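Local coordinates for 16S rRNA processing protein (Pseudomonas aeruginosa, PDB 2F1L) that probably assists the final step of 30S ribosomal subunit assembly, possibly of its head region, and is probably needed for efficient processing of 16S rRNA, at residues 25-30 and 35-40; 43-48 and 73-78; 61-66 and 91-96. All coordinates share one frame; numbering follows the deposited sequence.

Interaction 1: residues 25-30 and 35-40; sequences KIVSVY and EVKVYS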
ATOM      1  N   LYS A  25      14.190  -6.801  -3.884  1.00 32.42           N
ATOM      2  CA  LYS A  25      15.458  -6.328  -4.392  1.00 30.27           C
ATOM      3  C   LYS A  25      16.492  -6.278  -3.310  1.00 33.17           C
ATOM      4  O   LYS A  25      16.202  -5.801  -2.213  1.00 34.48           O
ATOM      5  CB  LYS A  25      15.281  -4.948  -4.974  1.00 31.35           C
ATOM      6  CG  LYS A  25      16.590  -4.399  -5.556  1.00 39.44           C
ATOM      7  CD  LYS A  25      16.344  -3.354  -6.614  1.00 32.06           C
ATOM      8  CE  LYS A  25      17.611  -3.024  -7.389  1.00 27.60           C
ATOM      9  NZ  LYS A  25      17.332  -1.995  -8.420  1.00 23.58           N
ATOM     10  N   ILE A  26      17.706  -6.736  -3.642  1.00 32.43           N
ATOM     11  CA  ILE A  26      18.848  -6.709  -2.732  1.00 29.53           C
ATOM     12  C   ILE A  26      19.519  -5.360  -2.800  1.00 30.79           C
ATOM     13  O   ILE A  26      19.986  -4.934  -3.849  1.00 30.58           O
ATOM     14  CB  ILE A  26      19.872  -7.826  -3.071  1.00 29.86           C
ATOM     15  CG1 ILE A  26      19.217  -9.205  -3.049  1.00 29.55           C
ATOM     16  CG2 ILE A  26      21.014  -7.852  -2.083  1.00 34.22           C
ATOM     17  CD1 ILE A  26      20.217 -10.378  -3.265  1.00 29.61           C
ATOM     18  N   VAL A  27      19.576  -4.662  -1.673  1.00 35.12           N
ATOM     19  CA  VAL A  27      19.997  -3.247  -1.691  1.00 33.12           C
ATOM     20  C   VAL A  27      21.185  -2.904  -0.836  1.00 32.43           C
ATOM     21  O   VAL A  27      21.745  -1.826  -0.960  1.00 34.83           O
ATOM     22  CB  VAL A  27      18.856  -2.334  -1.260  1.00 34.00           C
ATOM     23  CG1 VAL A  27      17.754  -2.381  -2.281  1.00 37.78           C
ATOM     24  CG2 VAL A  27      18.327  -2.740   0.132  1.00 40.58           C
ATOM     25  N   SER A  28      21.592  -3.806   0.031  1.00 30.99           N
ATOM     26  CA  SER A  28      22.744  -3.542   0.842  1.00 30.80           C
ATOM     27  C   SER A  28      23.120  -4.820   1.565  1.00 31.80           C
ATOM     28  O   SER A  28      22.576  -5.879   1.275  1.00 32.94           O
ATOM     29  CB  SER A  28      22.343  -2.492   1.891  1.00 32.32           C
ATOM     30  OG  SER A  28      23.475  -2.089   2.635  1.00 32.74           O
ATOM     31  N   VAL A  29      23.993  -4.704   2.559  1.00 32.29           N
ATOM     32  CA  VAL A  29      24.373  -5.835   3.359  1.00 34.29           C
ATOM     33  C   VAL A  29      23.749  -5.658   4.700  1.00 34.48           C
ATOM     34  O   VAL A  29      23.348  -4.592   5.004  1.00 35.49           O
ATOM     35  CB  VAL A  29      25.887  -5.979   3.496  1.00 35.27           C
ATOM     36  CG1 VAL A  29      26.500  -6.315   2.112  1.00 34.32           C
ATOM     37  CG2 VAL A  29      26.499  -4.727   4.106  1.00 34.10           C
ATOM     38  N   TYR A  30      23.625  -6.735   5.474  1.00 37.02           N
ATOM     39  CA  TYR A  30      23.134  -6.648   6.834  1.00 35.88           C
ATOM     40  C   TYR A  30      24.078  -7.450   7.683  1.00 33.02           C
ATOM     41  O   TYR A  30      24.220  -8.657   7.499  1.00 27.79           O
ATOM     42  CB  TYR A  30      21.738  -7.232   6.920  1.00 38.14           C
ATOM     43  CG  TYR A  30      21.127  -7.031   8.262  1.00 37.97           C
ATOM     44  CD1 TYR A  30      20.516  -5.845   8.572  1.00 38.85           C
ATOM     45  CD2 TYR A  30      21.174  -8.025   9.231  1.00 39.91           C
ATOM     46  CE1 TYR A  30      19.966  -5.627   9.813  1.00 41.46           C
ATOM     47  CE2 TYR A  30      20.634  -7.816  10.496  1.00 33.71           C
ATOM     48  CZ  TYR A  30      20.034  -6.603  10.776  1.00 38.47           C
ATOM     49  OH  TYR A  30      19.463  -6.350  12.013  1.00 44.88           O
ATOM     50  N   GLU A  35      24.806 -11.845   5.460  1.00 34.73           N
ATOM     51  CA  GLU A  35      23.403 -11.597   5.116  1.00 33.77           C
ATOM     52  C   GLU A  35      23.301 -10.332   4.291  1.00 33.61           C
ATOM     53  O   GLU A  35      24.186  -9.445   4.341  1.00 30.63           O
ATOM     54  CB  GLU A  35      22.513 -11.519   6.356  1.00 32.11           C
ATOM     55  CG  GLU A  35      22.423 -12.899   7.072  1.00 41.49           C
ATOM     56  CD  GLU A  35      21.528 -12.936   8.316  1.00 36.59           C
ATOM     57  OE1 GLU A  35      20.814 -11.956   8.615  1.00 45.57           O
ATOM     58  OE2 GLU A  35      21.517 -13.977   8.990  1.00 56.31           O
ATOM     59  N   VAL A  36      22.211 -10.264   3.521  1.00 31.68           N
ATOM     60  CA  VAL A  36      21.921  -9.099   2.714  1.00 30.77           C
ATOM     61  C   VAL A  36      20.608  -8.428   3.177  1.00 33.05           C
ATOM     62  O   VAL A  36      19.728  -9.053   3.800  1.00 33.42           O
ATOM     63  CB  VAL A  36      21.828  -9.464   1.221  1.00 30.16           C
ATOM     64  CG1 VAL A  36      23.176  -9.902   0.673  1.00 32.36           C
ATOM     65  CG2 VAL A  36      20.805 -10.567   0.967  1.00 32.32           C
ATOM     66  N   LYS A  37      20.489  -7.145   2.859  1.00 33.70           N
ATOM     67  CA  LYS A  37      19.318  -6.366   3.171  1.00 33.87           C
ATOM     68  C   LYS A  37      18.505  -6.278   1.879  1.00 31.39           C
ATOM     69  O   LYS A  37      19.033  -6.057   0.800  1.00 31.30           O
ATOM     70  CB  LYS A  37      19.736  -4.999   3.658  1.00 36.23           C
ATOM     71  CG  LYS A  37      18.639  -4.172   4.302  1.00 36.18           C
ATOM     72  CD  LYS A  37      18.917  -2.696   4.104  1.00 43.51           C
ATOM     73  CE  LYS A  37      18.619  -1.814   5.319  1.00 51.08           C
ATOM     74  NZ  LYS A  37      18.509  -0.423   4.790  1.00 52.60           N
ATOM     75  N   VAL A  38      17.214  -6.494   2.030  1.00 31.66           N
ATOM     76  CA  VAL A  38      16.318  -6.798   0.939  1.00 33.84           C
ATOM     77  C   VAL A  38      15.031  -6.019   1.155  1.00 33.71           C
ATOM     78  O   VAL A  38      14.479  -6.020   2.251  1.00 33.58           O
ATOM     79  CB  VAL A  38      16.034  -8.322   0.915  1.00 35.17           C
ATOM     80  CG1 VAL A  38      14.828  -8.646   0.103  1.00 42.47           C
ATOM     81  CG2 VAL A  38      17.239  -9.058   0.331  1.00 35.62           C
ATOM     82  N   TYR A  39      14.579  -5.313   0.126  1.00 32.92           N
ATOM     83  CA  TYR A  39      13.242  -4.790   0.151  1.00 33.53           C
ATOM     84  C   TYR A  39      12.335  -5.890  -0.424  1.00 32.62           C
ATOM     85  O   TYR A  39      12.722  -6.598  -1.372  1.00 31.74           O
ATOM     86  CB  TYR A  39      13.126  -3.503  -0.674  1.00 36.60           C
ATOM     87  CG  TYR A  39      13.798  -2.254  -0.117  1.00 36.38           C
ATOM     88  CD1 TYR A  39      13.775  -1.956   1.221  1.00 42.91           C
ATOM     89  CD2 TYR A  39      14.374  -1.322  -0.974  1.00 44.75           C
ATOM     90  CE1 TYR A  39      14.346  -0.775   1.708  1.00 44.97           C
ATOM     91  CE2 TYR A  39      14.940  -0.152  -0.504  1.00 47.63           C
ATOM     92  CZ  TYR A  39      14.933   0.114   0.845  1.00 48.49           C
ATOM     93  OH  TYR A  39      15.517   1.269   1.339  1.00 40.28           O
ATOM     94  N   SER A  40      11.147  -6.062   0.153  1.00 30.91           N
ATOM     95  CA  SER A  40      10.202  -7.063  -0.360  1.00 30.21           C
ATOM     96  C   SER A  40       9.028  -6.416  -1.058  1.00 27.90           C
ATOM     97  O   SER A  40       8.511  -5.447  -0.564  1.00 32.08           O
ATOM     98  CB  SER A  40       9.663  -7.907   0.773  1.00 28.66           C
ATOM     99  OG  SER A  40       8.544  -8.638   0.340  1.00 22.15           O
TER
HETATM  100  O   HOH W   1      25.272 -11.061   8.309  1.00 40.92           O

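Interaction 2: residues 43-48 and 73-78; sequences DPLDNL and HGKVLA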
ATOM      1  N   ASP A  43       2.970  -9.446  -0.898  1.00 27.83           N
ATOM      2  CA  ASP A  43       1.891  -9.211   0.020  0.50 27.70           C
ATOM      3  C   ASP A  43       1.521 -10.572   0.561  1.00 28.43           C
ATOM      4  O   ASP A  43       1.207 -11.442  -0.201  1.00 30.67           O
ATOM      5  CB  ASP A  43       0.701  -8.640  -0.734  0.50 25.36           C
ATOM      6  CG  ASP A  43      -0.425  -8.281   0.170  0.50 28.92           C
ATOM      7  OD1 ASP A  43      -0.268  -8.444   1.412  0.50 17.64           O
ATOM      8  OD2 ASP A  43      -1.460  -7.824  -0.375  0.50 28.97           O
ATOM      9  N   PRO A  44       1.648 -10.797   1.884  1.00 29.22           N
ATOM     10  CA  PRO A  44       2.190 -10.062   3.003  1.00 29.51           C
ATOM     11  C   PRO A  44       3.647  -9.740   2.774  1.00 30.32           C
ATOM     12  O   PRO A  44       4.311 -10.435   1.985  1.00 26.85           O
ATOM     13  CB  PRO A  44       2.139 -11.091   4.130  1.00 30.32           C
ATOM     14  CG  PRO A  44       1.056 -11.998   3.775  1.00 30.71           C
ATOM     15  CD  PRO A  44       1.144 -12.110   2.316  1.00 27.77           C
ATOM     16  N   LEU A  45       4.176  -8.761   3.511  1.00 29.22           N
ATOM     17  CA  LEU A  45       5.581  -8.421   3.344  1.00 30.76           C
ATOM     18  C   LEU A  45       6.526  -9.627   3.461  1.00 31.60           C
ATOM     19  O   LEU A  45       7.551  -9.687   2.770  1.00 32.73           O
ATOM     20  CB  LEU A  45       6.006  -7.364   4.350  1.00 32.74           C
ATOM     21  CG  LEU A  45       7.290  -6.574   4.054  1.00 33.55           C
ATOM     22  CD1 LEU A  45       7.174  -5.818   2.778  1.00 37.26           C
ATOM     23  CD2 LEU A  45       7.546  -5.604   5.195  1.00 33.28           C
ATOM     24  N   ASP A  46       6.208 -10.581   4.334  1.00 31.58           N
ATOM     25  CA  ASP A  46       7.201 -11.610   4.671  1.00 32.37           C
ATOM     26  C   ASP A  46       7.140 -12.801   3.748  1.00 29.91           C
ATOM     27  O   ASP A  46       7.875 -13.736   3.899  1.00 31.22           O
ATOM     28  CB  ASP A  46       7.083 -12.058   6.135  1.00 33.38           C
ATOM     29  CG  ASP A  46       5.839 -12.834   6.410  1.00 31.69           C
ATOM     30  OD1 ASP A  46       5.059 -13.040   5.461  1.00 34.72           O
ATOM     31  OD2 ASP A  46       5.626 -13.202   7.589  1.00 34.28           O
ATOM     32  N   ASN A  47       6.263 -12.726   2.773  1.00 30.30           N
ATOM     33  CA  ASN A  47       6.003 -13.790   1.876  1.00 30.35           C
ATOM     34  C   ASN A  47       7.175 -14.079   0.971  1.00 30.49           C
ATOM     35  O   ASN A  47       7.371 -15.191   0.541  1.00 29.28           O
ATOM     36  CB  ASN A  47       4.782 -13.416   1.053  1.00 33.07           C
ATOM     37  CG  ASN A  47       4.327 -14.536   0.181  1.00 37.80           C
ATOM     38  OD1 ASN A  47       4.093 -15.620   0.674  1.00 39.61           O
ATOM     39  ND2 ASN A  47       4.231 -14.298  -1.132  1.00 35.18           N
ATOM     40  N   LEU A  48       7.972 -13.061   0.697  1.00 32.94           N
ATOM     41  CA  LEU A  48       9.246 -13.254   0.032  1.00 32.53           C
ATOM     42  C   LEU A  48      10.060 -14.419   0.614  1.00 30.68           C
ATOM     43  O   LEU A  48      10.726 -15.125  -0.117  1.00 31.78           O
ATOM     44  CB  LEU A  48      10.049 -11.958   0.109  1.00 33.86           C
ATOM     45  CG  LEU A  48      11.455 -11.970  -0.498  1.00 40.16           C
ATOM     46  CD1 LEU A  48      11.359 -12.334  -1.930  1.00 49.13           C
ATOM     47  CD2 LEU A  48      12.085 -10.657  -0.404  1.00 38.19           C
ATOM     48  N   HIS A  73      13.293  -6.957   9.722  1.00 27.78           N
ATOM     49  CA  HIS A  73      13.743  -5.979  10.685  1.00 28.94           C
ATOM     50  C   HIS A  73      12.977  -4.682  10.371  1.00 30.03           C
ATOM     51  O   HIS A  73      13.340  -3.934   9.493  1.00 35.26           O
ATOM     52  CB  HIS A  73      15.246  -5.762  10.555  1.00 26.20           C
ATOM     53  CG  HIS A  73      16.075  -6.932  10.989  1.00 29.38           C
ATOM     54  ND1 HIS A  73      16.305  -7.234  12.322  1.00 29.60           N
ATOM     55  CD2 HIS A  73      16.781  -7.842  10.270  1.00 31.24           C
ATOM     56  CE1 HIS A  73      17.100  -8.293  12.405  1.00 26.72           C
ATOM     57  NE2 HIS A  73      17.403  -8.686  11.177  1.00 30.92           N
ATOM     58  N   GLY A  74      11.874  -4.442  11.053  1.00 31.05           N
ATOM     59  CA  GLY A  74      11.014  -3.329  10.714  1.00 29.95           C
ATOM     60  C   GLY A  74      10.284  -3.680   9.449  1.00 31.34           C
ATOM     61  O   GLY A  74       9.553  -4.686   9.404  1.00 31.34           O
ATOM     62  N   LYS A  75      10.537  -2.903   8.404  1.00 30.80           N
ATOM     63  CA  LYS A  75       9.895  -3.159   7.125  1.00 31.31           C
ATOM     64  C   LYS A  75      10.898  -3.579   6.054  1.00 32.36           C
ATOM     65  O   LYS A  75      10.535  -3.736   4.928  1.00 33.85           O
ATOM     66  CB  LYS A  75       9.103  -1.940   6.691  1.00 31.56           C
ATOM     67  CG  LYS A  75       7.930  -1.591   7.629  1.00 27.88           C
ATOM     68  CD  LYS A  75       6.754  -2.505   7.419  1.00 37.12           C
ATOM     69  CE  LYS A  75       5.897  -2.083   6.231  1.00 36.18           C
ATOM     70  NZ  LYS A  75       5.320  -0.706   6.466  1.00 28.35           N
ATOM     71  N   VAL A  76      12.159  -3.788   6.397  1.00 34.10           N
ATOM     72  CA  VAL A  76      13.074  -4.446   5.460  1.00 35.58           C
ATOM     73  C   VAL A  76      13.362  -5.840   5.925  1.00 36.57           C
ATOM     74  O   VAL A  76      13.089  -6.173   7.083  1.00 38.40           O
ATOM     75  CB  VAL A  76      14.426  -3.756   5.369  1.00 38.74           C
ATOM     76  CG1 VAL A  76      14.265  -2.326   4.798  1.00 39.32           C
ATOM     77  CG2 VAL A  76      15.137  -3.741   6.749  1.00 32.40           C
ATOM     78  N   LEU A  77      13.966  -6.643   5.052  1.00 32.63           N
ATOM     79  CA  LEU A  77      14.302  -7.989   5.403  1.00 34.12           C
ATOM     80  C   LEU A  77      15.805  -8.188   5.428  1.00 33.63           C
ATOM     81  O   LEU A  77      16.521  -7.514   4.694  1.00 35.72           O
ATOM     82  CB  LEU A  77      13.742  -8.944   4.384  1.00 34.68           C
ATOM     83  CG  LEU A  77      12.277  -9.317   4.526  1.00 39.54           C
ATOM     84  CD1 LEU A  77      11.429  -8.162   4.068  1.00 47.48           C
ATOM     85  CD2 LEU A  77      11.958 -10.546   3.647  1.00 41.26           C
ATOM     86  N   ALA A  78      16.258  -9.150   6.235  1.00 31.40           N
ATOM     87  CA  ALA A  78      17.619  -9.709   6.136  1.00 30.81           C
ATOM     88  C   ALA A  78      17.524 -11.164   5.691  1.00 31.43           C
ATOM     89  O   ALA A  78      16.718 -11.949   6.203  1.00 33.61           O
ATOM     90  CB  ALA A  78      18.367  -9.608   7.466  1.00 28.75           C
TER

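Interaction 3: residues 61-66 and 91-96; sequences EIRQAE and RTFTGY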
ATOM      1  N   GLU A  61      22.181  -9.113 -16.441  1.00 44.25           N
ATOM      2  CA  GLU A  61      23.013 -10.221 -16.008  1.00 42.93           C
ATOM      3  C   GLU A  61      22.130 -11.047 -15.052  1.00 41.12           C
ATOM      4  O   GLU A  61      21.663 -10.522 -14.031  1.00 37.70           O
ATOM      5  CB  GLU A  61      24.250  -9.650 -15.320  1.00 42.79           C
ATOM      6  CG  GLU A  61      25.098 -10.616 -14.545  1.00 49.77           C
ATOM      7  CD  GLU A  61      25.786  -9.968 -13.330  1.00 60.13           C
ATOM      8  OE1 GLU A  61      26.114  -8.729 -13.348  1.00 48.95           O
ATOM      9  OE2 GLU A  61      25.986 -10.741 -12.358  1.00 58.82           O
ATOM     10  N   ILE A  62      21.845 -12.300 -15.431  1.00 39.78           N
ATOM     11  CA  ILE A  62      21.018 -13.227 -14.631  1.00 39.20           C
ATOM     12  C   ILE A  62      21.892 -14.126 -13.782  1.00 40.18           C
ATOM     13  O   ILE A  62      23.051 -14.271 -14.061  1.00 41.76           O
ATOM     14  CB  ILE A  62      20.118 -14.066 -15.528  1.00 38.08           C
ATOM     15  CG1 ILE A  62      19.051 -13.151 -16.126  1.00 40.99           C
ATOM     16  CG2 ILE A  62      19.456 -15.231 -14.766  1.00 33.33           C
ATOM     17  N   ARG A  63      21.343 -14.689 -12.709  1.00 42.47           N
ATOM     18  CA  ARG A  63      22.130 -15.441 -11.714  1.00 40.62           C
ATOM     19  C   ARG A  63      21.193 -16.054 -10.660  1.00 38.78           C
ATOM     20  O   ARG A  63      20.148 -15.483 -10.356  1.00 41.81           O
ATOM     21  CB  ARG A  63      23.166 -14.509 -11.077  1.00 38.36           C
ATOM     22  CG  ARG A  63      23.695 -14.972  -9.749  1.00 40.84           C
ATOM     23  CD  ARG A  63      24.694 -13.981  -9.147  1.00 43.97           C
ATOM     24  NE  ARG A  63      25.633 -14.709  -8.296  1.00 55.07           N
ATOM     25  CZ  ARG A  63      26.781 -14.233  -7.820  1.00 54.52           C
ATOM     26  NH1 ARG A  63      27.188 -12.985  -8.061  1.00 59.01           N
ATOM     27  NH2 ARG A  63      27.526 -15.025  -7.072  1.00 52.08           N
ATOM     28  N   GLN A  64      21.571 -17.206 -10.116  1.00 36.76           N
ATOM     29  CA  GLN A  64      20.704 -18.022  -9.261  1.00 35.65           C
ATOM     30  C   GLN A  64      21.186 -18.010  -7.845  1.00 35.04           C
ATOM     31  O   GLN A  64      22.374 -18.069  -7.624  1.00 36.88           O
ATOM     32  CB  GLN A  64      20.715 -19.477  -9.728  1.00 34.80           C
ATOM     33  CG  GLN A  64      20.142 -19.689 -11.116  1.00 39.69           C
ATOM     34  CD  GLN A  64      18.716 -19.158 -11.236  1.00 50.24           C
ATOM     35  OE1 GLN A  64      17.914 -19.269 -10.292  1.00 55.03           O
ATOM     36  NE2 GLN A  64      18.398 -18.555 -12.387  1.00 49.19           N
ATOM     37  N   ALA A  65      20.269 -17.949  -6.885  1.00 34.27           N
ATOM     38  CA  ALA A  65      20.631 -17.994  -5.474  1.00 32.67           C
ATOM     39  C   ALA A  65      19.594 -18.759  -4.665  1.00 33.33           C
ATOM     40  O   ALA A  65      18.429 -18.824  -5.055  1.00 32.98           O
ATOM     41  CB  ALA A  65      20.778 -16.616  -4.950  1.00 32.24           C
ATOM     42  N   GLU A  66      20.041 -19.360  -3.557  1.00 34.96           N
ATOM     43  CA  GLU A  66      19.175 -20.113  -2.635  1.00 36.47           C
ATOM     44  C   GLU A  66      19.077 -19.436  -1.286  1.00 34.96           C
ATOM     45  O   GLU A  66      20.089 -19.191  -0.635  1.00 37.51           O
ATOM     46  CB  GLU A  66      19.703 -21.527  -2.400  1.00 34.84           C
ATOM     47  CG  GLU A  66      19.694 -22.349  -3.667  1.00 47.80           C
ATOM     48  CD  GLU A  66      19.376 -23.820  -3.439  1.00 54.23           C
ATOM     49  OE1 GLU A  66      18.182 -24.189  -3.204  1.00 58.51           O
ATOM     50  OE2 GLU A  66      20.345 -24.590  -3.525  1.00 51.58           O
ATOM     51  N   ARG A  91      28.422  -7.523  -0.431  1.00 30.74           N
ATOM     52  CA  ARG A  91      28.330  -6.209  -1.027  1.00 31.77           C
ATOM     53  C   ARG A  91      28.092  -6.355  -2.506  1.00 32.76           C
ATOM     54  O   ARG A  91      27.371  -5.568  -3.086  1.00 35.40           O
ATOM     55  CB  ARG A  91      29.633  -5.445  -0.887  1.00 30.74           C
ATOM     56  CG  ARG A  91      29.839  -4.793   0.400  1.00 33.00           C
ATOM     57  CD  ARG A  91      31.181  -3.987   0.421  1.00 36.30           C
ATOM     58  NE  ARG A  91      31.713  -4.015   1.777  1.00 34.03           N
ATOM     59  CZ  ARG A  91      31.312  -3.195   2.744  1.00 44.75           C
ATOM     60  NH1 ARG A  91      31.825  -3.297   3.993  1.00 37.80           N
ATOM     61  NH2 ARG A  91      30.390  -2.268   2.465  1.00 39.80           N
ATOM     62  N   THR A  92      28.723  -7.353  -3.115  1.00 31.42           N
ATOM     63  CA  THR A  92      28.636  -7.540  -4.544  1.00 30.37           C
ATOM     64  C   THR A  92      27.277  -7.991  -4.992  1.00 30.11           C
ATOM     65  O   THR A  92      27.027  -7.986  -6.163  1.00 29.06           O
ATOM     66  CB  THR A  92      29.676  -8.557  -5.063  1.00 30.16           C
ATOM     67  OG1 THR A  92      29.305  -9.861  -4.658  1.00 30.96           O
ATOM     68  CG2 THR A  92      31.059  -8.252  -4.493  1.00 35.56           C
ATOM     69  N   PHE A  93      26.383  -8.344  -4.072  1.00 32.74           N
ATOM     70  CA  PHE A  93      24.994  -8.674  -4.418  1.00 32.38           C
ATOM     71  C   PHE A  93      24.075  -7.483  -4.506  1.00 32.15           C
ATOM     72  O   PHE A  93      22.914  -7.623  -4.950  1.00 27.81           O
ATOM     73  CB  PHE A  93      24.441  -9.710  -3.442  1.00 33.74           C
ATOM     74  CG  PHE A  93      24.926 -11.069  -3.752  1.00 32.44           C
ATOM     75  CD1 PHE A  93      26.272 -11.365  -3.628  1.00 31.88           C
ATOM     76  CD2 PHE A  93      24.076 -12.015  -4.308  1.00 42.71           C
ATOM     77  CE1 PHE A  93      26.760 -12.613  -3.986  1.00 40.26           C
ATOM     78  CE2 PHE A  93      24.549 -13.285  -4.668  1.00 38.26           C
ATOM     79  CZ  PHE A  93      25.894 -13.575  -4.521  1.00 37.81           C
ATOM     80  N   THR A  94      24.589  -6.308  -4.128  1.00 31.42           N
ATOM     81  CA  THR A  94      23.768  -5.091  -4.099  1.00 32.25           C
ATOM     82  C   THR A  94      23.252  -4.750  -5.499  1.00 33.03           C
ATOM     83  O   THR A  94      23.988  -4.802  -6.440  1.00 34.34           O
ATOM     84  CB  THR A  94      24.573  -3.916  -3.486  1.00 33.61           C
ATOM     85  OG1 THR A  94      24.636  -4.074  -2.050  1.00 28.51           O
ATOM     86  CG2 THR A  94      23.955  -2.568  -3.827  1.00 31.50           C
ATOM     87  N   GLY A  95      21.968  -4.441  -5.645  1.00 34.01           N
ATOM     88  CA  GLY A  95      21.430  -4.052  -6.942  1.00 30.26           C
ATOM     89  C   GLY A  95      20.799  -5.193  -7.717  1.00 30.66           C
ATOM     90  O   GLY A  95      20.295  -4.970  -8.800  1.00 29.98           O
ATOM     91  N   TYR A  96      20.819  -6.412  -7.179  1.00 31.42           N
ATOM     92  CA  TYR A  96      20.138  -7.547  -7.819  1.00 31.75           C
ATOM     93  C   TYR A  96      18.661  -7.562  -7.496  1.00 33.69           C
ATOM     94  O   TYR A  96      18.253  -7.549  -6.336  1.00 34.32           O
ATOM     95  CB  TYR A  96      20.702  -8.872  -7.331  1.00 34.58           C
ATOM     96  CG  TYR A  96      21.910  -9.349  -8.096  1.00 37.08           C
ATOM     97  CD1 TYR A  96      21.839  -9.616  -9.443  1.00 43.19           C
ATOM     98  CD2 TYR A  96      23.109  -9.586  -7.461  1.00 50.18           C
ATOM     99  CE1 TYR A  96      22.935 -10.064 -10.143  1.00 42.54           C
ATOM    100  CE2 TYR A  96      24.210 -10.033  -8.165  1.00 45.34           C
ATOM    101  CZ  TYR A  96      24.111 -10.265  -9.493  1.00 39.47           C
ATOM    102  OH  TYR A  96      25.197 -10.705 -10.182  1.00 43.56           O
TER

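Interaction 1: residues 25-30 and 35-40
The carbonyl oxygen of K37 is gripped by two successive amides of the facing strand: V27 N at 2.9 Å, nearly straight at 173°, and S28 N at 3.5 Å, a weak bond. Because V27 and S28 both face K37, the pairing I26-V38 gives way to S28-K37 with a shift of one residue, which defines a classic beta bulge. The antiparallel pairing persists on both sides of it. Before the bulge K25 and Y39 exchange two backbone hydrogen bonds, K25 N to Y39 O and Y39 N to K25 O, each 2.9 Å. Beyond it K37 N reaches S28 O, also at 2.9 Å. At the far end a water donates to Y30 O and accepts from E35 N.

I26 and V38 share one face of the sheet; K25, S28, K37 and Y39 start out on the other. With its CG1 anti to the carbonyl carbon (chi1 -57°), I26 sends CG1 to V38 CG2 at 3.9 Å while its other branch, CG2, meets V36 CB at 3.8 Å. V27, displaced at the bulge, crosses Y39 at about a right angle: V27 CG2 stands over the centre of the Y39 ring, and V27 CG1 lies 3.8 Å from Y39 CD2. The K37 chain passes alongside, its CD against V27 CG2 and S28 CB.

The polar ends of K25 and Y39 find partners in the second subunit, a salt bridge to E159 and a hydrogen bond to the F187 terminus. Within the chain, strand 35-40 lies between strands 20-27 and 76-81 in the antiparallel sheet of the N-terminal domain; I98 of strand 97-101 covers I26 and V38, and helix 87-91 packs on V29 and V36.

Interaction 2: residues 43-48 and 73-78
L45 presses one methyl, CD2, onto the backbone and side chain of K75: it sits 3.5 Å from K75 O and 3.9 Å from K75 CD, the closest approaches of the contact. The two side chains cross at about a right angle. K75 is folded at chi2, chi3 and chi4 (-77°, -82° and -62°), bends that lay CD and CE against the leucine methyl and leave NZ to salt-bridge D182 of the C-terminal barrel domain.

The leucines meet one another more loosely, yet all three are buried. L77 CD1 stays 4.4 Å from L45 CG, and L77 CD2 is 4.1 Å from L48 CD2, the latter two chains meeting obliquely through their methyls; V38 of strand 35-40 also touches L48. The solvent side lies at K75, partly exposed on the type II' turn H73-V76, which joins strands 61-73 and 76-81 into a hairpin.

Across these segments the contact is made mainly by methyl and methylene groups, with one leucine methyl against the K75 carbonyl oxygen. Polar ties run to other parts of the fold: the L45 and D46 backbones bond to strand 169-173, and K75 NZ reaches Q167 O as well as D182. This chemistry implies an apolar seam, bordered by a charged link between the two domains.

Interaction 3: residues 61-66 and 91-96
A chi1 of 159° swings R63 CG opposite its backbone N, and an extended chain from CG to NE then carries the guanidinium across to F93 and Y96. For Y96, the first torsion places the ring on the side away from its own carbonyl carbon, from where the hydroxyl comes between E61 and R63.

F93 CZ lies over one face of the R63 guanidinium, offset toward its rim, with R63 NH2 3.4 Å and R63 CZ 3.5 Å from it. The guanidinium and phenyl planes are inclined by 43°, so the groups are not stacked in parallel. Y96 OH meets the same guanidinium at its edge, 3.7 Å from R63 NH1, with the tyrosine ring turned almost perpendicular (89°). The aliphatic part of the arginine contributes too: R63 CD is 3.5 Å from Y96 OH.

These contacts bring strand 61-73 of the N-terminal domain's antiparallel sheet against the loop between helix 87-91 and strand 97-101. That loop is built from two overlapping turns, type I from R91 to T94 and type II from F93 to Y96, the second closed by Y96 N to F93 O at 3.3 Å. The paired turns present both aromatic rings to the strand.

E61 OE2 approaches the Y96 ring at its edge, the carboxylate nearly perpendicular to the ring. The model makes Y96 OH the donor to E61 OE2, but at a separation too short to be trusted, so this hydrogen bond is doubtful in detail. R58 makes a cation-pi contact with Y96, and its NH2 hydrogen-bonds T92 O and T94 O, while L56 of strand 53-58 packs against both F93 and Y96.

All three contacts lie within the RimM N-terminal domain and reach its antiparallel sheet. Interaction 1 closes before the other two open, whereas the segments of interactions 2 and 3 alternate along the chain. The centre of interaction 1 is about 11 Å from that of interaction 2 and about 10 Å from that of interaction 3; the latter two are about 18 Å apart and do not touch. Interactions 1 and 2 also touch the second subunit. Interaction 1 is the bridge: probable hydrogen bonds, V38 O to L77 N at 2.9 Å and I26 O to G95 N at 2.7 Å, tie the hairpin of interaction 2 and the loop of interaction 3 to one sheet.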